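Local coordinates for protein alginate lyase A1-II' (Sphingomonas sp. A1, PDB 2CWS) that probably cleaves the polysaccharide alginate by lyase chemistry, as a catalytic domain of polysaccharide lyase family 7 with a concanavalin-like beta-sandwich fold, at residues K8-S13 with G47-W52; M91-K96 with A218-L223; G95-L100 with D160-E165. All coordinates share one frame; numbering follows the deposited sequence. Where two conformers were deposited one is given.

How the contacts relate
All three contacts gather round one antiparallel sheet of the lyase domain. Contacts 2 and 3 are built on the same strand, 88-99, and share Gly-95 and Lys-96. Strand 215-228 pairs with it in contact 2 and strand 162-169 in contact 3. The centres of contacts 2 and 3 are about 7 Å apart. Contact 1 lies one strand further out, where residues 8-13 pack against strand 49-54. Its centre is about 9 Å from that of contact 2. The two touch through backbone pairing, with Met-49 O 2.8 Å from Leu-220 N, and through Phe-10 CZ, 3.3 Å from Leu-220 O. Contacts 1 and 3 do not touch; their nearest atoms are about 5 Å apart.

Contact 1: K8-S13 with G47-W52; sequences KNFDLS and GAMTFW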
loop_
_atom_site.group_PDB
_atom_site.type_symbol
_atom_site.label_atom_id
_atom_site.label_comp_id
_atom_site.label_asym_id
_atom_site.label_seq_id
_atom_site.Cartn_x
_atom_site.Cartn_y
_atom_site.Cartn_z
ATOM N N LYS A 8 17.910 -6.259 2.079
ATOM C CA LYS A 8 18.828 -7.116 1.368
ATOM C C LYS A 8 18.124 -8.135 0.474
ATOM O O LYS A 8 18.817 -8.648 -0.480
ATOM C CB LYS A 8 19.650 -7.892 2.395
ATOM C CG LYS A 8 20.332 -7.093 3.501
ATOM C CD LYS A 8 21.261 -6.044 2.917
ATOM C CE LYS A 8 21.990 -5.339 4.058
ATOM N NZ LYS A 8 23.044 -4.425 3.572
ATOM N N ASN A 9 16.909 -8.634 0.646
ATOM C CA ASN A 9 16.112 -9.514 -0.205
ATOM C C ASN A 9 15.158 -8.823 -1.169
ATOM O O ASN A 9 14.534 -9.505 -2.001
ATOM C CB ASN A 9 15.231 -10.389 0.714
ATOM C CG ASN A 9 16.087 -11.254 1.638
ATOM O OD1 ASN A 9 15.706 -11.572 2.760
ATOM N ND2 ASN A 9 17.227 -11.636 1.132
ATOM N N PHE A 10 15.071 -7.503 -1.006
ATOM C CA PHE A 10 14.179 -6.703 -1.791
ATOM C C PHE A 10 14.914 -5.441 -2.229
ATOM O O PHE A 10 15.771 -4.974 -1.462
ATOM C CB PHE A 10 12.931 -6.240 -1.018
ATOM C CG PHE A 10 12.005 -7.397 -0.703
ATOM C CD1 PHE A 10 12.261 -8.224 0.346
ATOM C CD2 PHE A 10 10.906 -7.615 -1.534
ATOM C CE1 PHE A 10 11.428 -9.300 0.628
ATOM C CE2 PHE A 10 10.039 -8.674 -1.213
ATOM C CZ PHE A 10 10.328 -9.520 -0.147
ATOM N N ASP A 11 14.614 -4.920 -3.370
ATOM C CA ASP A 11 15.096 -3.618 -3.794
ATOM C C ASP A 11 14.246 -2.554 -3.124
ATOM O O ASP A 11 13.100 -2.269 -3.575
ATOM C CB ASP A 11 14.927 -3.469 -5.314
ATOM C CG ASP A 11 15.550 -2.161 -5.758
ATOM O OD1 ASP A 11 15.651 -1.957 -6.977
ATOM O OD2 ASP A 11 15.991 -1.356 -4.923
ATOM N N LEU A 12 14.767 -2.037 -2.016
ATOM C CA LEU A 12 14.070 -0.970 -1.280
ATOM C C LEU A 12 14.657 0.404 -1.551
ATOM O O LEU A 12 14.424 1.353 -0.787
ATOM C CB LEU A 12 13.997 -1.298 0.218
ATOM C CG LEU A 12 13.358 -2.660 0.527
ATOM C CD1 LEU A 12 13.269 -2.896 2.000
ATOM C CD2 LEU A 12 11.960 -2.761 -0.069
ATOM N N SER A 13 15.421 0.517 -2.653
ATOM C CA SER A 13 16.077 1.778 -2.974
ATOM C C SER A 13 15.120 2.886 -3.331
ATOM O O SER A 13 15.516 4.049 -3.238
ATOM C CB SER A 13 17.111 1.590 -4.088
ATOM O OG SER A 13 16.499 1.248 -5.317
ATOM N N GLY A 47 11.760 -16.133 4.723
ATOM C CA GLY A 47 12.302 -15.117 3.829
ATOM C C GLY A 47 11.382 -13.930 3.614
ATOM O O GLY A 47 11.801 -12.964 2.951
ATOM N N ALA A 48 10.157 -13.968 4.112
ATOM C CA ALA A 48 9.253 -12.849 3.794
ATOM C C ALA A 48 9.655 -11.584 4.499
ATOM O O ALA A 48 10.053 -11.575 5.661
ATOM C CB ALA A 48 7.824 -13.165 4.272
ATOM N N MET A 49 9.460 -10.465 3.763
ATOM C CA MET A 49 9.477 -9.129 4.393
ATOM C C MET A 49 8.149 -9.016 5.158
ATOM O O MET A 49 7.064 -9.099 4.555
ATOM C CB MET A 49 9.638 -8.076 3.331
ATOM C CG MET A 49 9.475 -6.638 3.802
ATOM S SD MET A 49 10.067 -5.419 2.633
ATOM C CE MET A 49 9.098 -5.802 1.182
ATOM N N THR A 50 8.243 -8.844 6.480
ATOM C CA THR A 50 7.120 -9.023 7.383
ATOM C C THR A 50 6.869 -7.708 8.105
ATOM O O THR A 50 7.791 -7.129 8.698
ATOM C CB THR A 50 7.456 -10.162 8.354
ATOM O OG1 THR A 50 7.781 -11.327 7.633
ATOM C CG2 THR A 50 6.194 -10.491 9.208
ATOM N N PHE A 51 5.611 -7.284 8.078
ATOM C CA PHE A 51 5.170 -6.001 8.636
ATOM C C PHE A 51 4.241 -6.284 9.800
ATOM O O PHE A 51 3.194 -6.953 9.605
ATOM C CB PHE A 51 4.368 -5.213 7.592
ATOM C CG PHE A 51 5.135 -4.910 6.309
ATOM C CD1 PHE A 51 5.786 -3.682 6.166
ATOM C CD2 PHE A 51 5.166 -5.823 5.274
ATOM C CE1 PHE A 51 6.419 -3.374 4.980
ATOM C CE2 PHE A 51 5.826 -5.517 4.090
ATOM C CZ PHE A 51 6.441 -4.278 3.928
ATOM N N TRP A 52 4.585 -5.793 10.995
ATOM C CA TRP A 52 3.752 -5.982 12.182
ATOM C C TRP A 52 3.336 -4.609 12.718
ATOM O O TRP A 52 4.181 -3.703 12.806
ATOM C CB TRP A 52 4.532 -6.795 13.279
ATOM C CG TRP A 52 3.702 -6.841 14.542
ATOM C CD1 TRP A 52 2.628 -7.694 14.742
ATOM C CD2 TRP A 52 3.779 -6.040 15.728
ATOM N NE1 TRP A 52 2.072 -7.468 15.966
ATOM C CE2 TRP A 52 2.775 -6.437 16.607
ATOM C CE3 TRP A 52 4.685 -5.001 16.128
ATOM C CZ2 TRP A 52 2.553 -5.877 17.863
ATOM C CZ3 TRP A 52 4.475 -4.437 17.383
ATOM C CH2 TRP A 52 3.432 -4.879 18.237
HETATM O O HOH W 1 13.083 -10.380 3.592
#
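Met-49 lays its terminal methyl over the ring of Phe-10. CE sits 3.7 Å from the centroid of the Phe-10 ring and only 12° off the ring normal, a CH-pi contact over the face. The sulfur follows on the same face: Met-49 SD is 4.5 Å from the Phe-10 centroid, a Met-aromatic contact. The bend at chi3 of Met-49 (58°) turns CE onto the ring. Nearer the backbone, Met-49 CB comes within 3.5 Å of Phe-10 CE1, so the ring meets the methionine at both ends of its side chain. The two side chains cross obliquely. This packing sets the chain after helix 6-9 against strand 49-54, in a sheet of the concanavalin-like fold. Leu-12 also meets the sulfur. It runs past Met-49 in the opposite direction, with CD1 4.1 Å from SD. Leu-70 of strand 67-72 and Phe-41 of strand 41-43 touch both Leu-12 and Met-49. At the edge of the Phe-10 ring the contact turns polar. Water 1 lies in the ring plane and donates to Asn-9 OD1 and to Gly-47 O, 3.0 Å from each, which links the Asn-9 side chain to the backbone carbonyl of Gly-47.

Contact 2: M91-K96 with A218-L223; sequences MKLSGK and AKLYSL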
loop_
_atom_site.group_PDB
_atom_site.type_symbol
_atom_site.label_atom_id
_atom_site.label_comp_id
_atom_site.label_asym_id
_atom_site.label_seq_id
_atom_site.Cartn_x
_atom_site.Cartn_y
_atom_site.Cartn_z
ATOM N N MET A 91 2.601 -1.788 -10.113
ATOM C CA MET A 91 3.187 -2.497 -8.966
ATOM C C MET A 91 2.741 -3.939 -9.008
ATOM O O MET A 91 1.549 -4.222 -9.203
ATOM C CB MET A 91 2.715 -1.803 -7.678
ATOM C CG MET A 91 3.188 -2.594 -6.443
ATOM S SD MET A 91 2.938 -1.688 -4.889
ATOM C CE MET A 91 1.110 -1.649 -4.881
ATOM N N LYS A 92 3.678 -4.827 -8.811
ATOM C CA LYS A 92 3.405 -6.245 -8.671
ATOM C C LYS A 92 3.939 -6.705 -7.325
ATOM O O LYS A 92 5.010 -6.284 -6.899
ATOM C CB LYS A 92 4.080 -7.112 -9.748
ATOM C CG LYS A 92 3.648 -6.719 -11.138
ATOM C CD LYS A 92 4.387 -7.650 -12.118
ATOM C CE LYS A 92 4.247 -9.067 -11.578
ATOM N NZ LYS A 92 4.875 -10.100 -12.426
ATOM N N LEU A 93 3.185 -7.561 -6.646
ATOM C CA LEU A 93 3.700 -8.117 -5.402
ATOM C C LEU A 93 3.125 -9.510 -5.239
ATOM O O LEU A 93 2.075 -9.875 -5.795
ATOM C CB LEU A 93 3.409 -7.198 -4.194
ATOM C CG LEU A 93 1.921 -6.896 -3.893
ATOM C CD1 LEU A 93 1.228 -7.994 -3.077
ATOM C CD2 LEU A 93 1.878 -5.608 -3.063
ATOM N N SER A 94 3.785 -10.283 -4.383
ATOM C CA SER A 94 3.227 -11.541 -3.908
ATOM C C SER A 94 3.342 -11.531 -2.390
ATOM O O SER A 94 4.360 -11.053 -1.868
ATOM C CB SER A 94 3.824 -12.809 -4.525
ATOM O OG SER A 94 5.148 -12.939 -4.084
ATOM N N GLY A 95 2.323 -11.979 -1.715
ATOM C CA GLY A 95 2.330 -11.856 -0.258
ATOM C C GLY A 95 1.211 -12.609 0.370
ATOM O O GLY A 95 0.477 -13.376 -0.294
ATOM N N LYS A 96 1.027 -12.415 1.663
ATOM C CA LYS A 96 -0.057 -13.023 2.404
ATOM C C LYS A 96 -0.314 -12.192 3.664
ATOM O O LYS A 96 0.557 -11.466 4.116
ATOM C CB LYS A 96 0.195 -14.484 2.844
ATOM C CG LYS A 96 1.458 -14.656 3.702
ATOM C CD LYS A 96 1.535 -15.998 4.401
ATOM C CE LYS A 96 1.766 -17.060 3.364
ATOM N NZ LYS A 96 1.649 -18.439 3.995
ATOM N N ALA A 218 1.398 -8.779 8.021
ATOM C CA ALA A 218 1.319 -9.033 6.581
ATOM C C ALA A 218 2.731 -9.308 6.077
ATOM O O ALA A 218 3.706 -8.788 6.640
ATOM C CB ALA A 218 0.736 -7.845 5.816
ATOM N N LYS A 219 2.831 -10.131 5.027
ATOM C CA LYS A 219 4.082 -10.522 4.444
ATOM C C LYS A 219 4.136 -10.254 2.959
ATOM O O LYS A 219 3.094 -10.368 2.267
ATOM C CB LYS A 219 4.281 -12.061 4.614
ATOM C CG LYS A 219 4.692 -12.425 6.017
ATOM C CD LYS A 219 4.874 -13.950 6.174
ATOM C CE LYS A 219 5.608 -14.253 7.475
ATOM N NZ LYS A 219 5.867 -15.732 7.631
ATOM N N LEU A 220 5.338 -9.956 2.482
ATOM C CA LEU A 220 5.619 -9.889 1.045
ATOM C C LEU A 220 6.808 -10.815 0.747
ATOM O O LEU A 220 7.797 -10.837 1.456
ATOM C CB LEU A 220 5.947 -8.465 0.604
ATOM C CG LEU A 220 4.761 -7.468 0.722
ATOM C CD1 LEU A 220 5.207 -6.069 0.387
ATOM C CD2 LEU A 220 3.613 -7.882 -0.171
ATOM N N TYR A 221 6.664 -11.523 -0.399
ATOM C CA TYR A 221 7.739 -12.372 -0.918
ATOM C C TYR A 221 8.371 -11.761 -2.164
ATOM O O TYR A 221 9.501 -12.073 -2.489
ATOM C CB TYR A 221 7.205 -13.776 -1.291
ATOM C CG TYR A 221 6.699 -14.516 -0.063
ATOM C CD1 TYR A 221 5.348 -14.493 0.246
ATOM C CD2 TYR A 221 7.566 -15.182 0.782
ATOM C CE1 TYR A 221 4.858 -15.130 1.362
ATOM C CE2 TYR A 221 7.066 -15.821 1.905
ATOM C CZ TYR A 221 5.739 -15.800 2.194
ATOM O OH TYR A 221 5.208 -16.443 3.298
ATOM N N SER A 222 7.661 -10.847 -2.833
ATOM C CA SER A 222 8.222 -10.134 -3.987
ATOM C C SER A 222 7.481 -8.791 -4.074
ATOM O O SER A 222 6.311 -8.709 -3.654
ATOM C CB SER A 222 8.093 -10.948 -5.272
ATOM O OG SER A 222 6.745 -11.223 -5.529
ATOM N N LEU A 223 8.173 -7.788 -4.629
ATOM C CA LEU A 223 7.584 -6.424 -4.713
ATOM C C LEU A 223 8.367 -5.660 -5.746
ATOM O O LEU A 223 9.585 -5.499 -5.593
ATOM C CB LEU A 223 7.706 -5.708 -3.363
ATOM C CG LEU A 223 7.233 -4.240 -3.328
ATOM C CD1 LEU A 223 5.753 -4.109 -3.644
ATOM C CD2 LEU A 223 7.584 -3.624 -1.978
#
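Ser-94 and Ser-222 face each other on neighbouring antiparallel strands. Ser-94 N donates to Ser-222 O at 3.1 Å, and Ser-222 N gives a weak bond to Ser-94 O at 3.4 Å. The stronger donor to that oxygen is Tyr-221 N, at 2.8 Å (169°). Two successive residues thus face Ser-94: a classic beta bulge, in the pairing of strands 88-99 and 215-228. Beyond it Lys-96 and Lys-219 exchange two backbone bonds. Gly-95 fits here because a side chain would run into Lys-219 O and Leu-220 CD2. In one conformer of Ser-94 the serine hydroxyls also bond, OG to OG at 2.8 Å; either could be the donor. Each OG stands between its backbone N and carbonyl carbon (chi1 68° and 59°), turned to the other. Apolar contacts line the leucine face: Leu-93 CD1 meets Leu-220 CD2 at 3.8 Å. Leu-223 CD1 touches both Met-91 SD and Leu-93 CB, 3.9 Å from each. Ala-202 touches all three leucines. On the other face Lys-96 and Lys-219 run side by side, and Lys-96 CE lies 3.5 Å from Tyr-221 OH. Lys-96 NZ bonds to Gly-159 O, Lys-219 NZ to Asp-44 and Asp-46 in salt bridges, and Tyr-221 OH to Asp-46 too.

Contact 3: G95-L100 with D160-E165; sequences GKTVQL and DLYNME
Gly-95 and Tyr-162 form an antiparallel hydrogen-bonded pair, with Gly-95 N to Tyr-162 O at 2.9 Å and Tyr-162 N to Gly-95 O at 2.8 Å. The Tyr-162 side chain folds back over this pair. Its CG stands between the backbone N and the carbonyl carbon (chi1 37°), which starts the ring on its course along the backbone of Gly-95 and Lys-96. Gly-95 O lies 3.4 Å above the ring plane of Tyr-162, over its centre, and Lys-96 N lies over the same face. The phenol OH of Tyr-162 is hydrogen-bonded to Thr-97 OG1 at 3.0 Å; either hydroxyl could donate. A phenylalanine here would probably keep the ring over the glycine but leave Thr-97 OG1 without its hydroxyl mate. In one conformer, Leu-161 CD1 comes within 3.4 Å of Gly-95 O. Lys-96 CB meets Asp-160 O at 3.1 Å. Water 2 bridges the two segments, accepting from Thr-97 N at 2.9 Å and donating to Asp-160 O. Strand 88-99 is flanked by strand 162-169 on one edge and 215-228 on the other, while Val-108 of strand 106-114 and Phe-129 of strand 120-130, from the other sheet, touch both Thr-97 and Tyr-162.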
loop_
_atom_site.group_PDB
_atom_site.type_symbol
_atom_site.label_atom_id
_atom_site.label_comp_id
_atom_site.label_asym_id
_atom_site.label_seq_id
_atom_site.Cartn_x
_atom_site.Cartn_y
_atom_site.Cartn_z
ATOM N N GLY A 95 2.323 -11.979 -1.715
ATOM C CA GLY A 95 2.330 -11.856 -0.258
ATOM C C GLY A 95 1.211 -12.609 0.370
ATOM O O GLY A 95 0.477 -13.376 -0.294
ATOM N N LYS A 96 1.027 -12.415 1.663
ATOM C CA LYS A 96 -0.057 -13.023 2.404
ATOM C C LYS A 96 -0.314 -12.192 3.664
ATOM O O LYS A 96 0.557 -11.466 4.116
ATOM C CB LYS A 96 0.195 -14.484 2.844
ATOM C CG LYS A 96 1.458 -14.656 3.702
ATOM C CD LYS A 96 1.535 -15.998 4.401
ATOM C CE LYS A 96 1.766 -17.060 3.364
ATOM N NZ LYS A 96 1.649 -18.439 3.995
ATOM N N THR A 97 -1.534 -12.340 4.175
ATOM C CA THR A 97 -1.845 -11.758 5.496
ATOM C C THR A 97 -1.859 -12.905 6.461
ATOM O O THR A 97 -2.582 -13.895 6.289
ATOM C CB THR A 97 -3.158 -10.979 5.410
ATOM O OG1 THR A 97 -2.945 -9.810 4.601
ATOM C CG2 THR A 97 -3.585 -10.492 6.795
ATOM N N VAL A 98 -1.059 -12.762 7.523
ATOM C CA VAL A 98 -0.821 -13.832 8.493
ATOM C C VAL A 98 -1.747 -13.717 9.692
ATOM O O VAL A 98 -2.181 -14.751 10.217
ATOM C CB VAL A 98 0.657 -13.766 8.957
ATOM C CG1 VAL A 98 0.919 -14.709 10.142
ATOM C CG2 VAL A 98 1.608 -14.053 7.777
ATOM N N GLN A 99 -1.983 -12.495 10.159
ATOM C CA GLN A 99 -2.736 -12.269 11.392
ATOM C C GLN A 99 -3.492 -10.945 11.216
ATOM O O GLN A 99 -2.929 -9.984 10.675
ATOM C CB GLN A 99 -1.776 -12.166 12.599
ATOM C CG GLN A 99 -2.507 -11.889 13.913
ATOM C CD GLN A 99 -1.473 -11.783 15.029
ATOM O OE1 GLN A 99 -0.769 -12.772 15.332
ATOM N NE2 GLN A 99 -1.379 -10.644 15.718
ATOM N N LEU A 100 -4.734 -10.948 11.670
ATOM C CA LEU A 100 -5.597 -9.776 11.594
ATOM C C LEU A 100 -5.845 -9.206 12.970
ATOM O O LEU A 100 -5.750 -9.921 13.983
ATOM C CB LEU A 100 -6.942 -10.220 10.971
ATOM C CG LEU A 100 -6.892 -10.459 9.469
ATOM C CD1 LEU A 100 -8.141 -11.222 9.022
ATOM C CD2 LEU A 100 -6.698 -9.152 8.706
ATOM N N ASP A 160 -3.248 -17.468 2.847
ATOM C CA ASP A 160 -3.111 -17.794 1.447
ATOM C C ASP A 160 -2.147 -16.814 0.767
ATOM O O ASP A 160 -2.119 -15.650 1.065
ATOM C CB ASP A 160 -4.430 -17.672 0.703
ATOM C CG ASP A 160 -5.445 -18.749 1.025
ATOM O OD1 ASP A 160 -5.151 -19.746 1.748
ATOM O OD2 ASP A 160 -6.584 -18.595 0.473
ATOM N N LEU A 161 -1.395 -17.284 -0.212
ATOM C CA LEU A 161 -0.526 -16.409 -0.982
ATOM C C LEU A 161 -1.365 -15.769 -2.064
ATOM O O LEU A 161 -2.124 -16.483 -2.763
ATOM C CB LEU A 161 0.566 -17.256 -1.658
ATOM C CG LEU A 161 1.589 -16.411 -2.424
ATOM C CD1 LEU A 161 2.540 -15.865 -1.374
ATOM C CD2 LEU A 161 2.321 -17.156 -3.519
ATOM N N TYR A 162 -1.231 -14.470 -2.234
ATOM C CA TYR A 162 -1.840 -13.753 -3.369
ATOM C C TYR A 162 -0.741 -13.122 -4.219
ATOM O O TYR A 162 0.283 -12.652 -3.719
ATOM C CB TYR A 162 -2.838 -12.682 -2.924
ATOM C CG TYR A 162 -2.490 -11.909 -1.649
ATOM C CD1 TYR A 162 -3.117 -12.213 -0.465
ATOM C CD2 TYR A 162 -1.566 -10.871 -1.660
ATOM C CE1 TYR A 162 -2.838 -11.514 0.715
ATOM C CE2 TYR A 162 -1.243 -10.169 -0.507
ATOM C CZ TYR A 162 -1.891 -10.496 0.680
ATOM O OH TYR A 162 -1.620 -9.858 1.883
ATOM N N ASN A 163 -1.013 -13.118 -5.511
ATOM C CA ASN A 163 -0.247 -12.392 -6.501
ATOM C C ASN A 163 -1.004 -11.178 -7.010
ATOM O O ASN A 163 -1.950 -11.326 -7.786
ATOM C CB ASN A 163 0.049 -13.266 -7.711
ATOM C CG ASN A 163 0.989 -14.388 -7.342
ATOM O OD1 ASN A 163 2.103 -14.130 -6.920
ATOM N ND2 ASN A 163 0.553 -15.641 -7.457
ATOM N N MET A 164 -0.621 -10.012 -6.578
ATOM C CA MET A 164 -1.375 -8.791 -6.799
ATOM C C MET A 164 -0.693 -7.939 -7.857
ATOM O O MET A 164 0.537 -7.914 -7.928
ATOM C CB MET A 164 -1.440 -8.017 -5.478
ATOM C CG MET A 164 -2.235 -6.737 -5.568
ATOM S SD MET A 164 -2.182 -5.802 -4.021
ATOM C CE MET A 164 -3.039 -6.941 -2.920
ATOM N N GLU A 165 -1.511 -7.229 -8.646
ATOM C CA GLU A 165 -0.941 -6.215 -9.532
ATOM C C GLU A 165 -1.898 -5.036 -9.491
ATOM O O GLU A 165 -3.109 -5.197 -9.479
ATOM C CB GLU A 165 -0.799 -6.771 -10.947
ATOM C CG GLU A 165 -0.172 -5.784 -11.930
ATOM C CD GLU A 165 0.084 -6.455 -13.258
ATOM O OE1 GLU A 165 -0.038 -5.775 -14.280
ATOM O OE2 GLU A 165 0.377 -7.691 -13.285
HETATM O O HOH W 2 -3.418 -14.106 2.910
#